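Local coordinates for protein ancestral D-type dye decolorizing peroxidase (PDB 7ANV) that probably uses its heme to reduce hydrogen peroxide while oxidizing dyes and related substrates, as in other dye-decolorizing peroxidases, at residues Val220-Ile225 against Glu361-Ile366. Numbering follows the deposited sequence.
Sequences VRPGVI and ESRRII
Glu-361, ending helix 357-361, reaches a loop that follows strand 219-220, and its carboxylate binds both backbone and side chain of Arg-221. Its chi1 p turns the side chain toward the loop and chi2 t stretches it out, bringing Glu-361 OE2 to the Arg-221 backbone N at 2.8 Å, nearly linear, while OE1 meets Arg-221 NE at 2.7 Å and NH2 at 3.0 Å in a salt bridge. The arginine (m, t, m) presents its guanidinium edge. Pro-222, whose ring holds phi near -60°, suits the start of the next bend: Pro-222 to Val-224 take helix-like angles without regular helical bonds, closed by Val-224 N to Arg-221 O and Ile-225 N to Pro-222 O, both 3.0 Å. In the other segment, Glu-361 to Arg-364 form a type I beta turn (Arg-364 N to Glu-361 O, 3.2 Å), leading into strand 366-372, an outer strand of the antiparallel sheet in the C-terminal half of this DyP fold. CA atoms pair Val-220 with Glu-361 (5.3 Å) and Val-224 with Ser-362 (5.8 Å). Branched Val-224, chi1 t, fits against the turn, CG1 3.4 Å from Glu-361 O. Arg-364, m at chi1 to chi3, packs its aliphatic part against Val-220 (Arg-364 CG to Val-220 CG1, 3.7 Å) and lines the heme pocket, its side chain about 4 Å from the cofactor (nearest atoms). Ile-225, m at both chi angles, sets CG1 3.9 Å from Ile-366 CD1, an apolar contact flanked by Val-206.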
ATOM      1  N   VAL A 220     -14.184   5.569   9.176  1.00 23.80           N
ATOM      2  CA  VAL A 220     -14.875   4.709   8.186  1.00 22.80           C
ATOM      3  C   VAL A 220     -15.597   3.622   8.975  1.00 21.30           C
ATOM      4  O   VAL A 220     -15.095   3.196  10.034  1.00 20.49           O
ATOM      5  CB  VAL A 220     -13.929   4.128   7.123  1.00 22.46           C
ATOM      6  CG1 VAL A 220     -13.156   5.224   6.398  1.00 23.28           C
ATOM      7  CG2 VAL A 220     -12.981   3.096   7.702  1.00 22.43           C
ATOM      8  N   ARG A 221     -16.741   3.192   8.453  1.00 20.41           N
ATOM      9  CA  ARG A 221     -17.445   2.044   9.024  1.00 21.17           C
ATOM     10  C   ARG A 221     -16.556   0.814   8.857  1.00 19.21           C
ATOM     11  O   ARG A 221     -15.774   0.694   7.912  1.00 18.69           O
ATOM     12  CB  ARG A 221     -18.809   1.912   8.354  1.00 23.30           C
ATOM     13  CG  ARG A 221     -19.711   3.091   8.685  1.00 26.28           C
ATOM     14  CD  ARG A 221     -21.108   2.765   8.189  1.00 31.43           C
ATOM     15  NE  ARG A 221     -21.157   2.840   6.755  1.00 34.08           N
ATOM     16  CZ  ARG A 221     -22.235   2.552   6.015  1.00 39.12           C
ATOM     17  NH1 ARG A 221     -23.341   2.083   6.572  1.00 41.77           N
ATOM     18  NH2 ARG A 221     -22.160   2.660   4.708  1.00 39.30           N
ATOM     19  N   PRO A 222     -16.615  -0.105   9.828  1.00 19.35           N
ATOM     20  CA  PRO A 222     -15.664  -1.226   9.865  1.00 19.49           C
ATOM     21  C   PRO A 222     -15.698  -2.079   8.599  1.00 19.17           C
ATOM     22  O   PRO A 222     -14.664  -2.640   8.236  1.00 18.29           O
ATOM     23  CB  PRO A 222     -16.077  -2.031  11.094  1.00 20.26           C
ATOM     24  CG  PRO A 222     -17.506  -1.577  11.375  1.00 20.63           C
ATOM     25  CD  PRO A 222     -17.545  -0.118  10.967  1.00 20.55           C
ATOM     26  N   GLY A 223     -16.872  -2.184   7.961  1.00 19.82           N
ATOM     27  CA  GLY A 223     -17.080  -2.990   6.748  1.00 19.52           C
ATOM     28  C   GLY A 223     -16.433  -2.408   5.504  1.00 19.25           C
ATOM     29  O   GLY A 223     -16.453  -3.049   4.456  1.00 19.60           O
ATOM     30  N   VAL A 224     -15.839  -1.226   5.571  1.00 18.59           N
ATOM     31  CA  VAL A 224     -14.932  -0.795   4.492  1.00 18.39           C
ATOM     32  C   VAL A 224     -13.686  -1.700   4.479  1.00 17.90           C
ATOM     33  O   VAL A 224     -13.052  -1.800   3.434  1.00 18.30           O
ATOM     34  CB  VAL A 224     -14.585   0.679   4.670  1.00 18.36           C
ATOM     35  CG1 VAL A 224     -13.483   1.118   3.744  1.00 19.16           C
ATOM     36  CG2 VAL A 224     -15.822   1.535   4.482  1.00 19.56           C
ATOM     37  N   ILE A 225     -13.317  -2.255   5.625  1.00 18.00           N
ATOM     38  CA  ILE A 225     -12.045  -3.025   5.798  1.00 17.80           C
ATOM     39  C   ILE A 225     -12.386  -4.503   5.989  1.00 17.72           C
ATOM     40  O   ILE A 225     -11.718  -5.367   5.390  1.00 17.28           O
ATOM     41  CB  ILE A 225     -11.206  -2.459   6.959  1.00 18.72           C
ATOM     42  CG1 ILE A 225     -10.880  -0.987   6.713  1.00 18.10           C
ATOM     43  CG2 ILE A 225      -9.939  -3.305   7.136  1.00 19.13           C
ATOM     44  CD1 ILE A 225     -10.159  -0.723   5.420  1.00 18.00           C
ATOM     45  N   GLU A 361     -16.048   7.192   2.164  1.00 31.39           N
ATOM     46  CA  GLU A 361     -15.493   6.175   3.086  1.00 28.91           C
ATOM     47  C   GLU A 361     -15.198   4.926   2.251  1.00 24.69           C
ATOM     48  O   GLU A 361     -14.256   4.232   2.593  1.00 23.25           O
ATOM     49  CB  GLU A 361     -16.420   5.879   4.283  1.00 30.00           C
ATOM     50  CG  GLU A 361     -17.563   4.907   3.999  1.00 32.20           C
ATOM     51  CD  GLU A 361     -18.306   4.329   5.189  1.00 32.63           C
ATOM     52  OE1 GLU A 361     -19.313   3.543   4.963  1.00 37.99           O
ATOM     53  OE2 GLU A 361     -17.915   4.635   6.315  1.00 27.29           O
ATOM     54  N   SER A 362     -15.908   4.662   1.150  1.00 23.29           N
ATOM     55  CA  SER A 362     -15.810   3.310   0.510  1.00 23.13           C
ATOM     56  C   SER A 362     -14.470   3.132  -0.206  1.00 21.51           C
ATOM     57  O   SER A 362     -14.157   1.987  -0.599  1.00 21.61           O
ATOM     58  CB  SER A 362     -16.953   3.037  -0.432  1.00 25.69           C
ATOM     59  OG  SER A 362     -16.951   3.991  -1.472  1.00 29.00           O
ATOM     60  N   ARG A 363     -13.746   4.233  -0.473  1.00 19.75           N
ATOM     61  CA  ARG A 363     -12.507   4.230  -1.261  1.00 20.95           C
ATOM     62  C   ARG A 363     -11.293   4.101  -0.342  1.00 18.92           C
ATOM     63  O   ARG A 363     -10.155   4.150  -0.866  1.00 20.07           O
ATOM     64  CB  ARG A 363     -12.348   5.509  -2.086  1.00 23.16           C
ATOM     65  CG  ARG A 363     -13.561   5.884  -2.910  1.00 26.86           C
ATOM     66  CD  ARG A 363     -13.954   4.741  -3.769  1.00 27.43           C
ATOM     67  NE  ARG A 363     -14.989   5.162  -4.705  1.00 30.66           N
ATOM     68  CZ  ARG A 363     -15.649   4.303  -5.464  1.00 31.92           C
ATOM     69  NH1 ARG A 363     -15.347   3.021  -5.393  1.00 33.11           N
ATOM     70  NH2 ARG A 363     -16.609   4.718  -6.278  1.00 33.43           N
ATOM     71  N   ARG A 364     -11.474   3.985   0.970  1.00 18.05           N
ATOM     72  CA  ARG A 364     -10.327   4.024   1.897  1.00 17.37           C
ATOM     73  C   ARG A 364      -9.682   2.638   1.995  1.00 16.93           C
ATOM     74  O   ARG A 364     -10.404   1.630   1.931  1.00 16.30           O
ATOM     75  CB  ARG A 364     -10.757   4.536   3.271  1.00 18.55           C
ATOM     76  CG  ARG A 364     -11.348   5.945   3.241  1.00 18.95           C
ATOM     77  CD  ARG A 364     -10.391   6.960   2.668  1.00 18.53           C
ATOM     78  NE  ARG A 364      -9.138   7.065   3.385  1.00 18.34           N
ATOM     79  CZ  ARG A 364      -8.954   7.773   4.504  1.00 19.60           C
ATOM     80  NH1 ARG A 364      -9.962   8.442   5.054  1.00 19.67           N
ATOM     81  NH2 ARG A 364      -7.783   7.766   5.110  1.00 19.90           N
ATOM     82  N   ILE A 365      -8.367   2.638   2.135  1.00 16.36           N
ATOM     83  CA  ILE A 365      -7.557   1.401   2.334  1.00 16.41           C
ATOM     84  C   ILE A 365      -6.677   1.563   3.566  1.00 16.75           C
ATOM     85  O   ILE A 365      -6.330   2.705   3.956  1.00 16.28           O
ATOM     86  CB  ILE A 365      -6.738   1.080   1.076  1.00 17.08           C
ATOM     87  CG1 ILE A 365      -5.727   2.169   0.747  1.00 16.86           C
ATOM     88  CG2 ILE A 365      -7.695   0.781  -0.077  1.00 17.28           C
ATOM     89  CD1 ILE A 365      -4.772   1.814  -0.363  1.00 17.52           C
ATOM     90  N   ILE A 366      -6.336   0.433   4.167  1.00 16.47           N
ATOM     91  CA  ILE A 366      -5.286   0.349   5.208  1.00 16.98           C
ATOM     92  C   ILE A 366      -4.003  -0.163   4.563  1.00 16.12           C
ATOM     93  O   ILE A 366      -4.050  -1.221   3.909  1.00 16.55           O
ATOM     94  CB  ILE A 366      -5.770  -0.563   6.346  1.00 17.33           C
ATOM     95  CG1 ILE A 366      -6.814   0.177   7.165  1.00 18.24           C
ATOM     96  CG2 ILE A 366      -4.607  -1.039   7.195  1.00 17.92           C
ATOM     97  CD1 ILE A 366      -7.365  -0.645   8.286  1.00 20.46           C
TER